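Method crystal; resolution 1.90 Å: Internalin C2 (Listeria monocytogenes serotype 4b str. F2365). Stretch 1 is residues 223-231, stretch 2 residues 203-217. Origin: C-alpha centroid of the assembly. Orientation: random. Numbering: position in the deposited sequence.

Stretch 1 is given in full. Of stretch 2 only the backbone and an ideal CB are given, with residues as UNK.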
# COMPACT_ATOMS: atom_id res chain seq x y z
N SER A 223 16.34 19.37 13.34
CA SER A 223 16.16 20.81 13.09
C SER A 223 15.06 21.18 12.09
O SER A 223 14.76 22.35 11.96
CB SER A 223 17.49 21.44 12.65
OG SER A 223 17.94 20.93 11.41
N ASN A 224 14.47 20.19 11.39
CA ASN A 224 13.34 20.44 10.46
C ASN A 224 11.96 20.11 11.05
O ASN A 224 10.96 20.15 10.34
CB ASN A 224 13.56 19.66 9.16
CG ASN A 224 14.86 20.03 8.47
OD1 ASN A 224 15.07 21.18 8.08
ND2 ASN A 224 15.75 19.06 8.32
N LEU A 225 11.89 19.90 12.37
CA LEU A 225 10.73 19.33 13.04
C LEU A 225 9.70 20.45 13.22
O LEU A 225 10.00 21.47 13.83
CB LEU A 225 11.18 18.75 14.40
CG LEU A 225 10.54 17.57 15.12
CD1 LEU A 225 10.29 16.40 14.19
CD2 LEU A 225 11.45 17.17 16.27
N PHE A 226 8.51 20.28 12.62
CA PHE A 226 7.38 21.19 12.85
C PHE A 226 6.55 20.76 14.06
O PHE A 226 6.12 21.63 14.81
CB PHE A 226 6.47 21.35 11.62
CG PHE A 226 5.31 22.29 11.85
CD1 PHE A 226 5.51 23.68 11.87
CD2 PHE A 226 4.03 21.79 12.12
CE1 PHE A 226 4.46 24.55 12.12
CE2 PHE A 226 2.97 22.67 12.37
CZ PHE A 226 3.18 24.04 12.37
N ILE A 227 6.31 19.46 14.24
CA ILE A 227 5.49 18.96 15.35
C ILE A 227 5.82 17.53 15.76
O ILE A 227 6.05 16.66 14.92
CB ILE A 227 3.97 19.11 15.06
CG1 ILE A 227 3.12 18.94 16.34
CG2 ILE A 227 3.51 18.20 13.93
CD1 ILE A 227 1.63 19.15 16.12
N VAL A 228 5.91 17.33 17.07
CA VAL A 228 5.90 16.01 17.70
C VAL A 228 4.69 15.99 18.61
O VAL A 228 4.51 16.94 19.37
CB VAL A 228 7.15 15.74 18.55
CG1 VAL A 228 7.11 14.31 19.06
CG2 VAL A 228 8.41 15.98 17.74
N THR A 229 3.89 14.93 18.57
CA THR A 229 2.73 14.79 19.46
C THR A 229 2.94 13.62 20.41
O THR A 229 3.49 12.59 20.02
CB THR A 229 1.42 14.64 18.68
OG1 THR A 229 1.46 13.46 17.90
CG2 THR A 229 1.23 15.86 17.73
N LEU A 230 2.49 13.79 21.65
CA LEU A 230 2.48 12.74 22.67
C LEU A 230 1.18 12.81 23.47
O LEU A 230 0.41 13.75 23.32
CB LEU A 230 3.65 12.93 23.64
CG LEU A 230 5.09 12.82 23.13
CD1 LEU A 230 6.07 13.35 24.17
CD2 LEU A 230 5.44 11.39 22.75
N THR A 231 0.94 11.79 24.30
CA THR A 231 0.02 11.88 25.45
C THR A 231 0.68 11.29 26.71
O THR A 231 1.80 10.78 26.67
CB THR A 231 -1.30 11.14 25.19
OG1 THR A 231 -1.01 9.79 24.84
CG2 THR A 231 -2.08 11.82 24.07
OXT THR A 231 0.11 11.30 27.81
N UNK A 203 12.90 14.69 9.36
CA UNK A 203 11.58 14.57 10.00
C UNK A 203 10.96 15.94 10.24
O UNK A 203 11.59 16.82 10.87
CB UNK A 203 11.69 13.81 11.32
N UNK A 204 9.77 16.13 9.67
CA UNK A 204 8.95 17.31 9.83
C UNK A 204 7.82 17.06 10.85
O UNK A 204 7.57 17.90 11.72
CB UNK A 204 8.37 17.73 8.48
N UNK A 205 7.17 15.91 10.74
CA UNK A 205 5.96 15.58 11.51
C UNK A 205 6.15 14.21 12.13
O UNK A 205 6.35 13.23 11.40
CB UNK A 205 4.71 15.61 10.63
N UNK A 206 6.12 14.14 13.46
CA UNK A 206 6.23 12.90 14.21
C UNK A 206 5.02 12.78 15.12
O UNK A 206 4.84 13.59 16.00
CB UNK A 206 7.53 12.85 15.01
N UNK A 207 4.16 11.79 14.89
CA UNK A 207 2.97 11.58 15.71
C UNK A 207 3.22 10.37 16.57
O UNK A 207 3.32 9.24 16.06
CB UNK A 207 1.71 11.40 14.86
N UNK A 208 3.32 10.57 17.89
CA UNK A 208 3.62 9.51 18.86
C UNK A 208 2.66 9.51 20.06
O UNK A 208 3.05 9.11 21.14
CB UNK A 208 5.06 9.66 19.36
N UNK A 209 1.39 9.87 19.85
CA UNK A 209 0.37 9.86 20.92
C UNK A 209 0.09 8.42 21.39
O UNK A 209 0.28 7.51 20.63
CB UNK A 209 -0.92 10.51 20.43
N UNK A 210 -0.32 8.26 22.65
CA UNK A 210 -0.69 6.94 23.24
C UNK A 210 0.40 5.88 23.03
O UNK A 210 0.14 4.76 22.61
CB UNK A 210 -2.00 6.44 22.63
N UNK A 211 1.64 6.29 23.30
CA UNK A 211 2.79 5.41 23.42
C UNK A 211 3.31 5.58 24.85
O UNK A 211 2.67 6.25 25.65
CB UNK A 211 3.86 5.73 22.38
N UNK A 212 4.43 4.94 25.18
CA UNK A 212 4.95 4.91 26.56
C UNK A 212 6.35 5.51 26.59
O UNK A 212 7.31 4.85 26.97
CB UNK A 212 4.97 3.48 27.11
N UNK A 213 6.44 6.79 26.21
CA UNK A 213 7.70 7.51 25.98
C UNK A 213 8.01 8.43 27.17
O UNK A 213 7.17 9.23 27.57
CB UNK A 213 7.63 8.32 24.69
N UNK A 214 9.22 8.28 27.73
CA UNK A 214 9.75 9.10 28.84
C UNK A 214 10.80 10.13 28.39
O UNK A 214 10.83 11.24 28.93
CB UNK A 214 10.37 8.19 29.90
N UNK A 215 11.64 9.75 27.44
CA UNK A 215 12.84 10.50 27.05
C UNK A 215 12.68 10.98 25.61
O UNK A 215 12.62 10.16 24.70
CB UNK A 215 14.10 9.64 27.20
N UNK A 216 12.57 12.30 25.42
CA UNK A 216 12.51 12.92 24.07
C UNK A 216 13.82 13.61 23.61
O UNK A 216 13.82 14.32 22.60
CB UNK A 216 11.38 13.95 24.05
N UNK A 217 14.93 13.32 24.30
CA UNK A 217 16.29 13.75 23.89
C UNK A 217 16.67 13.46 22.42
O UNK A 217 17.28 14.32 21.78
CB UNK A 217 17.31 13.06 24.79

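Position 203 has CA-to-CB pointing sideways to stretch 1, with its ideal CB 4.1 Å from Leu-225 CD1. An apolar side chain such as leucine, isoleucine, valine or methionine would suit. The residue is Leu-203, whose CB makes that apolar contact.

At position 204 the CB points away overall, yet lies 4.0 Å from Asn-224 O. The carbonyl O of 204 accepts two hydrogen bonds, from Phe-226 N at 2.7 Å and Ile-227 N at 3.2 Å. Both are backbone bonds, so they leave the side chain free. Polar or apolar residues could fit; an apolar one can use the Phe-226 side chain. The residue is Ile-204, and its CG2 packs 3.9 Å from Phe-226 CB.

Positions 205 to 207 form a strand parallel to 227-229. Position 205 shares a sheet face with Ile-227, and its ideal CB is 4.4 Å from Ile-227 CG2. An apolar or a long polar chain with an aliphatic stem would serve. The residue is Glu-205. Its CG lies 4.2 Å from Ile-227 CG2, and its OE2 is hydrogen-bonded elsewhere in the structure.

Position 206 is on the other face, with Val-228. The ideal CB lies 4.2 Å from Val-228 CG2 and 4.6 Å from Leu-225 CD1, an apolar setting. Valine, isoleucine or leucine are natural candidates. The residue is Val-206, with CG2 3.6 Å from Leu-225 CD1. Its N donates to Ile-227 O at 2.9 Å, and its O accepts from Thr-229 N at 3.1 Å.

Position 207 returns to the face of Ile-227 and Thr-229. Its ideal CB is 3.7 Å from Thr-229 OG1. Many polar, aromatic or beta-branched residues could be accommodated. The residue is His-207. Its ring turns an edge to Ile-227 CG2, 4.4 Å from NE2.

Position 208 points sideways, its ideal CB 3.8 Å from Leu-230 CD2. Val-228 CG1 is also near, so an aliphatic residue suits. The residue is Leu-208, with CB 3.9 Å from Leu-230 CD2. Its N donates to Thr-229 O at 2.9 Å, and weakly to Thr-229 OG1 at 3.4 Å.

At position 209 the ideal CB is 4.0 Å from Thr-231 CG2. A long chain could run past both threonines. The residue is Lys-209: CG is 3.5 Å from Thr-229 OG1, and CE is 3.8 Å from Thr-231 CG2.

Position 210 has positive phi, 51°, which favours glycine, asparagine or aspartate. The residue is Asp-210. Its N donates to Thr-231 OG1 at 2.8 Å.

Positions 211 and 212 make no side-chain contact with stretch 1. Stretch 1 sets no demand here, and many side chains would serve. They are Asn-211 and Gln-212. Water 1 links Asn-211 N to Thr-231 N, accepting from both.

Position 213 points toward stretch 1, its ideal CB 4.2 Å from Leu-230 CD2. An aliphatic residue fits. The residue is Ile-213, and its CD1 lies 3.8 Å from Leu-230 CD2.

Positions 214, 215 and 217 leave the choice open: Ser-214, Asp-215 and Ser-217. At position 216 CA-to-CB points toward stretch 1, with the ideal CB 5.3 Å from Leu-230 CD1, which favours an apolar residue; Val-216 CG1 lies 3.9 Å from Leu-230 CD1.

Stretch 2, residues 203-217: LIEVHLKDNQISDVS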
# COMPACT_ATOMS: atom_id res chain seq x y z
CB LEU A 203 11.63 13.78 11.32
CG LEU A 203 11.70 12.26 11.27
CD1 LEU A 203 11.95 11.74 12.68
CD2 LEU A 203 10.40 11.68 10.72
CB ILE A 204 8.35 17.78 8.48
CG1 ILE A 204 9.45 17.99 7.42
CG2 ILE A 204 7.55 19.07 8.67
CD1 ILE A 204 8.93 18.45 6.07
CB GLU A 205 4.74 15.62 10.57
CG GLU A 205 3.42 15.10 11.15
CD GLU A 205 2.25 15.33 10.20
OE1 GLU A 205 1.92 16.50 9.94
OE2 GLU A 205 1.65 14.35 9.71
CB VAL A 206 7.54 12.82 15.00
CG1 VAL A 206 7.71 11.44 15.62
CG2 VAL A 206 8.72 13.11 14.09
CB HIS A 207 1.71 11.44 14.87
CG HIS A 207 1.18 12.73 14.28
ND1 HIS A 207 -0.01 12.79 13.64
CD2 HIS A 207 1.69 14.01 14.24
CE1 HIS A 207 -0.23 14.05 13.23
NE2 HIS A 207 0.80 14.79 13.60
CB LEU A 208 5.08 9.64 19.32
CG LEU A 208 6.18 9.35 18.28
CD1 LEU A 208 7.52 9.86 18.78
CD2 LEU A 208 6.30 7.88 17.93
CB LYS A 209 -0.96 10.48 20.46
CG LYS A 209 -0.86 11.94 20.05
CD LYS A 209 -2.15 12.51 19.48
CE LYS A 209 -3.25 12.59 20.50
NZ LYS A 209 -4.24 13.65 20.16
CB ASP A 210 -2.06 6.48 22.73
CG ASP A 210 -3.21 7.29 23.31
OD1 ASP A 210 -3.68 6.94 24.41
OD2 ASP A 210 -3.62 8.29 22.69
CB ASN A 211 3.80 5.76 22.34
CG ASN A 211 3.44 5.19 20.98
OD1 ASN A 211 3.55 3.97 20.76
ND2 ASN A 211 3.02 6.05 20.07
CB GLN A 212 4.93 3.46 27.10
CG GLN A 212 3.52 2.85 27.13
CD GLN A 212 3.18 2.03 25.89
OE1 GLN A 212 3.81 1.00 25.64
NE2 GLN A 212 2.18 2.48 25.13
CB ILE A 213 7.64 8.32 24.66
CG1 ILE A 213 7.53 7.36 23.45
CG2 ILE A 213 8.86 9.21 24.50
CD1 ILE A 213 7.10 8.03 22.16
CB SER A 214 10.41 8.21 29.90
OG SER A 214 9.47 7.39 30.57
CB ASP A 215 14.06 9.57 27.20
CG ASP A 215 15.40 10.26 26.90
OD1 ASP A 215 15.48 11.50 26.77
OD2 ASP A 215 16.41 9.51 26.81
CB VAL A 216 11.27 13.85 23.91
CG1 VAL A 216 9.99 13.03 23.99
CG2 VAL A 216 11.27 14.99 24.92
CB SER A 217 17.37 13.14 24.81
OG SER A 217 17.16 13.49 26.16
O HOH W 1 2.32 9.25 23.95
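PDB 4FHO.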